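Local coordinates for conserved uncharacterized protein (predicted phosphoesterase COG0622) (Streptococcus pneumoniae, PDB 3CK2) that probably hydrolyses phosphoester bonds at a site holding two manganese ions, although its natural substrate is not established, at residues Q7-M12 with V148-S153; D14-S19 with I133-G138; F88-N93 with Y111-V116. One frame throughout, in Å; residues are numbered along the deposited sequence.

From the N terminus the chain enters strand 7-12, one half of contact 1; 135 residues separate it from 148-153, where the end of strand 145-150 comes back beside it and closes that loop in the sheet built round these two strands. Within it, the turn at 14-19 waits for the loop at 133-138 to make contact 2. Inside this second loop lies the shortest closure, contact 3, where 88-93 meets 111-116 across helix 95-103 and strand 108-110. The three closures are thus concentric and none cross. Contacts 2 and 3 share a manganese ion and its two waters, with H115 reaching Q135 and H113 reaching D14; contact 1 touches contact 2 through M12 and I133.

Contact 1: residues Q7-M12 with V148-S153; sequences QTIIVM and VEIDDS
I150 and Q7 form an antiparallel hydrogen-bonded pair, with Q7 N donating to I150 O at 2.9 Å and I150 N returning a bond to Q7 O at 2.8 Å. V148 and I9 make the next such pair, again joined by two N-H to O bonds, and T8 with E149 sits between them as a non-hydrogen-bonded pair. The chain of Q7, extended beyond CG, crosses over I150: Q7 CB lies 4.0 Å from I150 CD1, and Q7 OE1 rests 3.8 Å from I150 CB. Although it lies against hydrocarbon here, the buried amide is satisfied by the sheet holding strands 70-75, 78-83 and 125-130, OE1 pairing with T78 OG1 and NE2 with L75 O. V148 and I9 stand alongside, both directed to the same face of the sheet, V148 CB sitting 3.6 Å from I9 CG1. That branch of I9 stands between its own backbone N and carbonyl carbon (chi1 66°), while I9 CG2 meets I150 CD1 at 4.1 Å. V148 also packs on L126 and L128 of strand 125-130. On the reverse face T8 and E149 lie alongside, with T8 OG1 and E149 OE2 3.6 Å apart and not hydrogen-bonded. Strand 7-12, parallel to 35-38 on one flank and antiparallel to 145-150 on the other, belongs to the middle of its sheet, which packs face to face on the other in the beta-sandwich of calcineurin-like phosphoesterases.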
loop_
_atom_site.group_PDB
_atom_site.type_symbol
_atom_site.label_atom_id
_atom_site.label_comp_id
_atom_site.label_asym_id
_atom_site.label_seq_id
_atom_site.Cartn_x
_atom_site.Cartn_y
_atom_site.Cartn_z
ATOM N N GLN A 7 0.433 14.889 -5.450
ATOM C CA GLN A 7 0.263 14.174 -4.202
ATOM C C GLN A 7 1.367 13.137 -4.089
ATOM O O GLN A 7 1.955 12.715 -5.095
ATOM C CB GLN A 7 -1.085 13.471 -4.173
ATOM C CG GLN A 7 -2.290 14.393 -4.281
ATOM C CD GLN A 7 -3.563 13.630 -4.588
ATOM O OE1 GLN A 7 -3.528 12.559 -5.197
ATOM N NE2 GLN A 7 -4.678 14.165 -4.167
ATOM N N THR A 8 1.673 12.785 -2.849
ATOM C CA THR A 8 2.610 11.737 -2.528
ATOM C C THR A 8 1.948 10.867 -1.461
ATOM O O THR A 8 1.426 11.375 -0.468
ATOM C CB THR A 8 3.946 12.286 -1.996
ATOM O OG1 THR A 8 4.531 13.117 -2.990
ATOM C CG2 THR A 8 4.905 11.131 -1.609
ATOM N N ILE A 9 1.937 9.558 -1.695
ATOM C CA ILE A 9 1.471 8.627 -0.682
ATOM C C ILE A 9 2.587 7.632 -0.390
ATOM O O ILE A 9 3.463 7.372 -1.236
ATOM C CB ILE A 9 0.114 7.922 -1.090
ATOM C CG1 ILE A 9 0.308 7.005 -2.314
ATOM C CG2 ILE A 9 -1.033 8.982 -1.276
ATOM C CD1 ILE A 9 -0.877 6.089 -2.583
ATOM N N ILE A 10 2.575 7.157 0.846
ATOM C CA ILE A 10 3.497 6.139 1.361
ATOM C C ILE A 10 2.659 4.923 1.717
ATOM O O ILE A 10 1.632 5.051 2.425
ATOM C CB ILE A 10 4.337 6.641 2.608
ATOM C CG1 ILE A 10 5.247 7.830 2.215
ATOM C CG2 ILE A 10 5.203 5.472 3.185
ATOM C CD1 ILE A 10 6.381 7.465 1.120
ATOM N N VAL A 11 3.059 3.768 1.167
ATOM C CA VAL A 11 2.333 2.507 1.312
ATOM C C VAL A 11 3.289 1.443 1.846
ATOM O O VAL A 11 4.357 1.234 1.259
ATOM C CB VAL A 11 1.749 2.040 -0.056
ATOM C CG1 VAL A 11 0.801 0.844 0.145
ATOM C CG2 VAL A 11 1.037 3.208 -0.769
HETATM N N MSE A 12 2.906 0.767 2.934
HETATM C CA MSE A 12 3.648 -0.413 3.428
HETATM C C MSE A 12 2.687 -1.547 3.778
HETATM O O MSE A 12 1.493 -1.392 3.687
HETATM C CB MSE A 12 4.529 -0.044 4.631
HETATM C CG MSE A 12 3.717 0.400 5.818
HETATM SE SE MSE A 12 4.775 0.858 7.383
HETATM C CE MSE A 12 3.513 2.146 8.127
ATOM N N VAL A 148 4.239 6.479 -3.930
ATOM C CA VAL A 148 3.567 6.843 -5.178
ATOM C C VAL A 148 3.430 8.378 -5.281
ATOM O O VAL A 148 2.942 9.024 -4.351
ATOM C CB VAL A 148 2.156 6.169 -5.339
ATOM C CG1 VAL A 148 1.585 6.446 -6.761
ATOM C CG2 VAL A 148 2.210 4.653 -5.026
ATOM N N GLU A 149 3.866 8.937 -6.413
ATOM C CA GLU A 149 3.614 10.353 -6.723
ATOM C C GLU A 149 2.523 10.476 -7.786
ATOM O O GLU A 149 2.514 9.764 -8.793
ATOM C CB GLU A 149 4.912 11.045 -7.083
ATOM C CG GLU A 149 5.886 10.825 -5.929
ATOM C CD GLU A 149 7.141 11.642 -6.006
ATOM O OE1 GLU A 149 7.924 11.401 -6.955
ATOM O OE2 GLU A 149 7.333 12.510 -5.101
ATOM N N ILE A 150 1.529 11.306 -7.488
ATOM C CA ILE A 150 0.311 11.339 -8.289
ATOM C C ILE A 150 0.115 12.729 -8.816
ATOM O O ILE A 150 0.125 13.673 -8.046
ATOM C CB ILE A 150 -0.988 10.915 -7.489
ATOM C CG1 ILE A 150 -0.836 9.541 -6.802
ATOM C CG2 ILE A 150 -2.216 10.940 -8.404
ATOM C CD1 ILE A 150 -0.964 9.592 -5.294
ATOM N N ASP A 151 -0.049 12.851 -10.126
ATOM C CA ASP A 151 -0.615 14.077 -10.699
ATOM C C ASP A 151 -1.515 13.728 -11.895
ATOM O O ASP A 151 -1.792 12.542 -12.126
ATOM C CB ASP A 151 0.460 15.141 -10.994
ATOM C CG ASP A 151 1.388 14.775 -12.134
ATOM O OD1 ASP A 151 1.271 13.711 -12.739
ATOM O OD2 ASP A 151 2.269 15.596 -12.436
ATOM N N ASP A 152 -2.008 14.742 -12.608
ATOM C CA ASP A 152 -2.951 14.502 -13.711
ATOM C C ASP A 152 -2.385 13.651 -14.849
ATOM O O ASP A 152 -3.132 12.959 -15.515
ATOM C CB ASP A 152 -3.506 15.826 -14.258
ATOM C CG ASP A 152 -4.595 16.416 -13.357
ATOM O OD1 ASP A 152 -5.467 15.659 -12.872
ATOM O OD2 ASP A 152 -4.581 17.641 -13.121
ATOM N N SER A 153 -1.067 13.672 -15.032
ATOM C CA SER A 153 -0.412 13.016 -16.167
ATOM C C SER A 153 0.199 11.648 -15.851
ATOM O O SER A 153 0.291 10.787 -16.733
ATOM C CB SER A 153 0.684 13.936 -16.695
ATOM O OG SER A 153 0.140 15.204 -16.990
#

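Contact 2: residues D14-S19 with I133-G138; sequences DSHGDS and ISQPRG. With MN (manganese (II) ion), chain B.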
loop_
_atom_site.group_PDB
_atom_site.type_symbol
_atom_site.label_atom_id
_atom_site.label_comp_id
_atom_site.label_asym_id
_atom_site.label_seq_id
_atom_site.Cartn_x
_atom_site.Cartn_y
_atom_site.Cartn_z
ATOM N N ASP A 14 2.544 -5.915 5.625
ATOM C CA ASP A 14 3.103 -7.230 6.006
ATOM C C ASP A 14 4.399 -7.034 6.808
ATOM O O ASP A 14 5.458 -7.625 6.518
ATOM C CB ASP A 14 3.293 -8.121 4.773
ATOM C CG ASP A 14 1.972 -8.550 4.144
ATOM O OD1 ASP A 14 1.433 -9.627 4.567
ATOM O OD2 ASP A 14 1.501 -7.841 3.201
ATOM N N SER A 15 4.246 -6.216 7.854
ATOM C CA SER A 15 5.290 -5.849 8.813
ATOM C C SER A 15 5.496 -6.898 9.939
ATOM O O SER A 15 6.554 -6.964 10.514
ATOM C CB SER A 15 4.989 -4.454 9.391
ATOM O OG SER A 15 3.631 -4.303 9.754
ATOM N N HIS A 16 4.475 -7.694 10.230
ATOM C CA HIS A 16 4.582 -8.948 10.988
ATOM C C HIS A 16 5.295 -8.850 12.334
ATOM O O HIS A 16 6.300 -9.530 12.594
ATOM C CB HIS A 16 5.168 -10.080 10.105
ATOM C CG HIS A 16 4.171 -10.636 9.130
ATOM N ND1 HIS A 16 3.143 -11.474 9.514
ATOM C CD2 HIS A 16 4.002 -10.415 7.815
ATOM C CE1 HIS A 16 2.396 -11.760 8.470
ATOM N NE2 HIS A 16 2.890 -11.122 7.423
ATOM N N GLY A 17 4.736 -8.001 13.181
ATOM C CA GLY A 17 5.174 -7.876 14.553
ATOM C C GLY A 17 6.313 -6.900 14.764
ATOM O O GLY A 17 6.716 -6.670 15.875
ATOM N N ASP A 18 6.811 -6.298 13.698
ATOM C CA ASP A 18 7.821 -5.263 13.800
ATOM C C ASP A 18 7.106 -3.915 13.952
ATOM O O ASP A 18 6.574 -3.350 13.008
ATOM C CB ASP A 18 8.724 -5.326 12.567
ATOM C CG ASP A 18 9.882 -4.370 12.627
ATOM O OD1 ASP A 18 9.831 -3.375 13.372
ATOM O OD2 ASP A 18 10.843 -4.616 11.880
ATOM N N SER A 19 7.056 -3.439 15.182
ATOM C CA SER A 19 6.433 -2.183 15.480
ATOM C C SER A 19 7.398 -1.000 15.331
ATOM O O SER A 19 6.958 0.098 15.037
ATOM C CB SER A 19 5.820 -2.222 16.894
ATOM O OG SER A 19 6.783 -2.592 17.839
ATOM N N ILE A 133 7.595 -5.174 4.216
ATOM C CA ILE A 133 8.623 -4.383 4.892
ATOM C C ILE A 133 9.411 -5.234 5.912
ATOM O O ILE A 133 10.361 -4.741 6.481
ATOM C CB ILE A 133 7.988 -3.068 5.528
ATOM C CG1 ILE A 133 9.038 -1.959 5.758
ATOM C CG2 ILE A 133 7.091 -3.350 6.797
ATOM C CD1 ILE A 133 8.400 -0.603 6.096
ATOM N N SER A 134 9.003 -6.500 6.160
ATOM C CA SER A 134 9.691 -7.395 7.112
ATOM C C SER A 134 10.002 -8.781 6.590
ATOM O O SER A 134 10.923 -9.372 7.068
ATOM C CB SER A 134 8.866 -7.573 8.383
ATOM O OG SER A 134 8.688 -6.340 9.005
ATOM N N GLN A 135 9.227 -9.316 5.645
ATOM C CA GLN A 135 9.335 -10.723 5.219
ATOM C C GLN A 135 9.191 -10.814 3.717
ATOM O O GLN A 135 8.144 -11.260 3.198
ATOM C CB GLN A 135 8.198 -11.539 5.832
ATOM C CG GLN A 135 8.337 -11.776 7.322
ATOM C CD GLN A 135 7.242 -12.607 7.902
ATOM O OE1 GLN A 135 7.222 -12.830 9.114
ATOM N NE2 GLN A 135 6.329 -13.080 7.075
ATOM N N PRO A 136 10.215 -10.333 2.998
ATOM C CA PRO A 136 10.200 -10.331 1.552
ATOM C C PRO A 136 10.159 -11.742 0.943
ATOM O O PRO A 136 10.772 -12.678 1.472
ATOM C CB PRO A 136 11.495 -9.601 1.206
ATOM C CG PRO A 136 12.369 -9.782 2.405
ATOM C CD PRO A 136 11.471 -9.763 3.536
ATOM N N ARG A 137 9.404 -11.874 -0.139
ATOM C CA ARG A 137 9.266 -13.128 -0.867
ATOM C C ARG A 137 9.426 -12.846 -2.350
ATOM O O ARG A 137 9.452 -11.679 -2.795
ATOM C CB ARG A 137 7.881 -13.779 -0.592
ATOM C CG ARG A 137 7.609 -14.131 0.884
ATOM C CD ARG A 137 8.521 -15.268 1.429
ATOM N NE ARG A 137 8.072 -15.634 2.765
ATOM C CZ ARG A 137 8.530 -15.169 3.935
ATOM N NH1 ARG A 137 9.558 -14.346 4.012
ATOM N NH2 ARG A 137 7.939 -15.556 5.062
ATOM N N GLY A 138 9.553 -13.927 -3.109
ATOM C CA GLY A 138 9.851 -13.848 -4.535
ATOM C C GLY A 138 11.297 -13.519 -4.826
ATOM O O GLY A 138 12.200 -13.848 -4.039
HETATM MN MN MN B . 1.659 -11.504 5.468
HETATM O O HOH W 1 1.851 -13.584 6.180
HETATM O O HOH W 2 0.509 -12.573 3.927
#
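S134 reaches S15 through its hydroxyl: OG, anti to the carbonyl carbon (chi1 -61°), donates to S15 O at 2.7 Å, 29° out of the carbonyl plane. D18 N comes to the same oxygen from the opposite face at 3.3 Å, closing a type I' turn from S15 to D18, so two donors grip one acceptor. Beside this bond S15 CB sits 3.5 Å from I133 CG2, both residues buried; S15 OG is hydrogen-bonded to H38 NE2, and I133 packs on I21 and V25 of helix 19-29. D14 and H16 make up the Asp-x-His motif of metallophosphoesterases, with D14 OD1 2.1 Å and H16 NE2 2.3 Å from a manganese ion that D41, H115 and two waters also bind. D14 OD2 accepts from H113 N, and H16 ND1 is held by E43. Equally close, the amide of Q135 stacks on the H16 ring, the planes only 4° apart, with Q135 NE2 3.6 Å from H16 CD2 and offset toward the rim; no hydrogen bond joins the two side chains. The loose side begins at R137 and G138, which are exposed and do not touch 14-19; there R137 NH1 donates to P136 O from above that carbonyl's plane.

Contact 3: residues F88-N93 with Y111-V116; sequences FDINFN and YGHLHV. With MN (manganese (II) ion), chain B.
I90 and N91 pack against the Gly-His-x-His motif at G112-H115, the segment that supplies the last histidines of the dinuclear manganese site of this phosphoesterase family. H115 NE2 completes the manganese site of D14 and H16, 2.2 Å from the ion; H113 ND1 binds the other manganese, with D41, N60 and H84. On the buried side I90 drives its CD1 into the loop. Its CG1 stands between the backbone N and the carbonyl carbon (chi1 62°), and beyond it CD1 lies 3.4 Å from Y111 CD1 and 3.9 Å from L114 CG. L97 of helix 95-103 touches both I90 and Y111. N91, on the exposed side, and L114 pass each other running opposite ways, bringing N91 OD1 to 3.3 Å from L114 CD2. Its amide crosses the H113 ring with the planes 70° apart. N91 ND2 is 3.3 Å from H113 NE2, but both are donors and no bond forms. Instead N91 ND2 donates a hydrogen bond to a water at 3.1 Å, one that sits over the centre of the H113 ring and donates to H113 O at 3.0 Å. That carbonyl has a second donor: a water ligand of the H115-bound manganese lies 2.7 Å from H113 O.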
loop_
_atom_site.group_PDB
_atom_site.type_symbol
_atom_site.label_atom_id
_atom_site.label_comp_id
_atom_site.label_asym_id
_atom_site.label_seq_id
_atom_site.Cartn_x
_atom_site.Cartn_y
_atom_site.Cartn_z
ATOM N N PHE A 88 -10.024 -11.612 -1.444
ATOM C CA PHE A 88 -10.259 -11.581 -2.901
ATOM C C PHE A 88 -9.578 -12.769 -3.620
ATOM O O PHE A 88 -9.593 -12.866 -4.833
ATOM C CB PHE A 88 -9.806 -10.226 -3.495
ATOM C CG PHE A 88 -10.690 -9.076 -3.085
ATOM C CD1 PHE A 88 -11.768 -8.698 -3.867
ATOM C CD2 PHE A 88 -10.494 -8.421 -1.868
ATOM C CE1 PHE A 88 -12.609 -7.654 -3.473
ATOM C CE2 PHE A 88 -11.336 -7.397 -1.476
ATOM C CZ PHE A 88 -12.395 -7.013 -2.287
ATOM N N ASP A 89 -8.987 -13.670 -2.839
ATOM C CA ASP A 89 -8.319 -14.851 -3.374
ATOM C C ASP A 89 -7.295 -14.465 -4.428
ATOM O O ASP A 89 -7.240 -15.070 -5.502
ATOM C CB ASP A 89 -9.328 -15.846 -3.969
ATOM C CG ASP A 89 -10.357 -16.339 -2.954
ATOM O OD1 ASP A 89 -9.967 -16.709 -1.833
ATOM O OD2 ASP A 89 -11.565 -16.371 -3.295
ATOM N N ILE A 90 -6.485 -13.464 -4.105
ATOM C CA ILE A 90 -5.504 -12.944 -5.069
ATOM C C ILE A 90 -4.380 -13.941 -5.406
ATOM O O ILE A 90 -3.737 -13.791 -6.426
ATOM C CB ILE A 90 -4.939 -11.530 -4.711
ATOM C CG1 ILE A 90 -4.174 -11.515 -3.377
ATOM C CG2 ILE A 90 -6.057 -10.535 -4.707
ATOM C CD1 ILE A 90 -3.524 -10.182 -3.109
ATOM N N ASN A 91 -4.190 -14.979 -4.582
ATOM C CA ASN A 91 -3.246 -16.063 -4.918
ATOM C C ASN A 91 -3.805 -16.941 -6.045
ATOM O O ASN A 91 -3.081 -17.636 -6.733
ATOM C CB ASN A 91 -2.928 -16.911 -3.676
ATOM C CG ASN A 91 -1.774 -16.336 -2.850
ATOM O OD1 ASN A 91 -0.631 -16.325 -3.310
ATOM N ND2 ASN A 91 -2.069 -15.859 -1.632
ATOM N N PHE A 92 -5.122 -16.918 -6.201
ATOM C CA PHE A 92 -5.760 -17.566 -7.334
ATOM C C PHE A 92 -5.545 -16.675 -8.578
ATOM O O PHE A 92 -4.791 -17.033 -9.457
ATOM C CB PHE A 92 -7.238 -17.844 -7.021
ATOM C CG PHE A 92 -8.015 -18.463 -8.153
ATOM C CD1 PHE A 92 -7.468 -19.470 -8.945
ATOM C CD2 PHE A 92 -9.320 -18.060 -8.396
ATOM C CE1 PHE A 92 -8.200 -20.050 -9.975
ATOM C CE2 PHE A 92 -10.060 -18.636 -9.420
ATOM C CZ PHE A 92 -9.492 -19.640 -10.216
ATOM N N ASN A 93 -6.194 -15.520 -8.622
ATOM C CA ASN A 93 -5.947 -14.508 -9.644
ATOM C C ASN A 93 -6.480 -13.162 -9.173
ATOM O O ASN A 93 -6.982 -13.053 -8.066
ATOM C CB ASN A 93 -6.573 -14.919 -10.991
ATOM C CG ASN A 93 -8.055 -15.191 -10.891
ATOM O OD1 ASN A 93 -8.799 -14.482 -10.200
ATOM N ND2 ASN A 93 -8.498 -16.225 -11.593
ATOM N N TYR A 111 -2.984 -3.220 -2.148
ATOM C CA TYR A 111 -3.135 -4.559 -1.571
ATOM C C TYR A 111 -1.785 -5.044 -0.917
ATOM O O TYR A 111 -0.733 -4.415 -1.081
ATOM C CB TYR A 111 -3.749 -5.545 -2.621
ATOM C CG TYR A 111 -2.848 -5.940 -3.749
ATOM C CD1 TYR A 111 -2.195 -7.158 -3.741
ATOM C CD2 TYR A 111 -2.659 -5.116 -4.845
ATOM C CE1 TYR A 111 -1.334 -7.532 -4.780
ATOM C CE2 TYR A 111 -1.769 -5.482 -5.895
ATOM C CZ TYR A 111 -1.118 -6.689 -5.845
ATOM O OH TYR A 111 -0.262 -7.076 -6.868
ATOM N N GLY A 112 -1.874 -6.113 -0.114
ATOM C CA GLY A 112 -0.734 -6.747 0.502
ATOM C C GLY A 112 -0.783 -8.256 0.248
ATOM O O GLY A 112 -0.957 -8.698 -0.887
ATOM N N HIS A 113 -0.561 -9.029 1.309
ATOM C CA HIS A 113 -0.778 -10.470 1.363
ATOM C C HIS A 113 0.341 -11.283 0.696
ATOM O O HIS A 113 0.839 -12.239 1.314
ATOM C CB HIS A 113 -2.182 -10.847 0.862
ATOM C CG HIS A 113 -2.565 -12.272 1.131
ATOM N ND1 HIS A 113 -2.509 -12.840 2.384
ATOM C CD2 HIS A 113 -3.009 -13.244 0.302
ATOM C CE1 HIS A 113 -2.884 -14.106 2.314
ATOM N NE2 HIS A 113 -3.191 -14.374 1.058
ATOM N N LEU A 114 0.746 -10.898 -0.525
ATOM C CA LEU A 114 1.742 -11.663 -1.337
ATOM C C LEU A 114 3.224 -11.497 -0.941
ATOM O O LEU A 114 4.047 -12.356 -1.246
ATOM C CB LEU A 114 1.563 -11.346 -2.810
ATOM C CG LEU A 114 0.130 -11.585 -3.365
ATOM C CD1 LEU A 114 0.102 -11.196 -4.815
ATOM C CD2 LEU A 114 -0.399 -13.043 -3.198
ATOM N N HIS A 115 3.542 -10.399 -0.231
ATOM C CA HIS A 115 4.911 -10.072 0.165
ATOM C C HIS A 115 5.832 -9.870 -1.054
ATOM O O HIS A 115 7.038 -10.045 -0.954
ATOM C CB HIS A 115 5.516 -11.148 1.084
ATOM C CG HIS A 115 4.816 -11.348 2.403
ATOM N ND1 HIS A 115 5.492 -11.772 3.531
ATOM C CD2 HIS A 115 3.507 -11.267 2.759
ATOM C CE1 HIS A 115 4.637 -11.902 4.529
ATOM N NE2 HIS A 115 3.424 -11.592 4.096
ATOM N N VAL A 116 5.242 -9.500 -2.194
ATOM C CA VAL A 116 5.958 -9.307 -3.452
ATOM C C VAL A 116 5.678 -7.879 -3.960
ATOM O O VAL A 116 4.522 -7.529 -4.206
ATOM C CB VAL A 116 5.556 -10.386 -4.543
ATOM C CG1 VAL A 116 6.207 -10.073 -5.892
ATOM C CG2 VAL A 116 5.959 -11.819 -4.097
HETATM MN MN MN B . 1.659 -11.504 5.468
HETATM O O HOH W 3 0.023 -14.970 0.415
HETATM O O HOH W 2 0.509 -12.573 3.927
HETATM O O HOH W 1 1.851 -13.584 6.180
#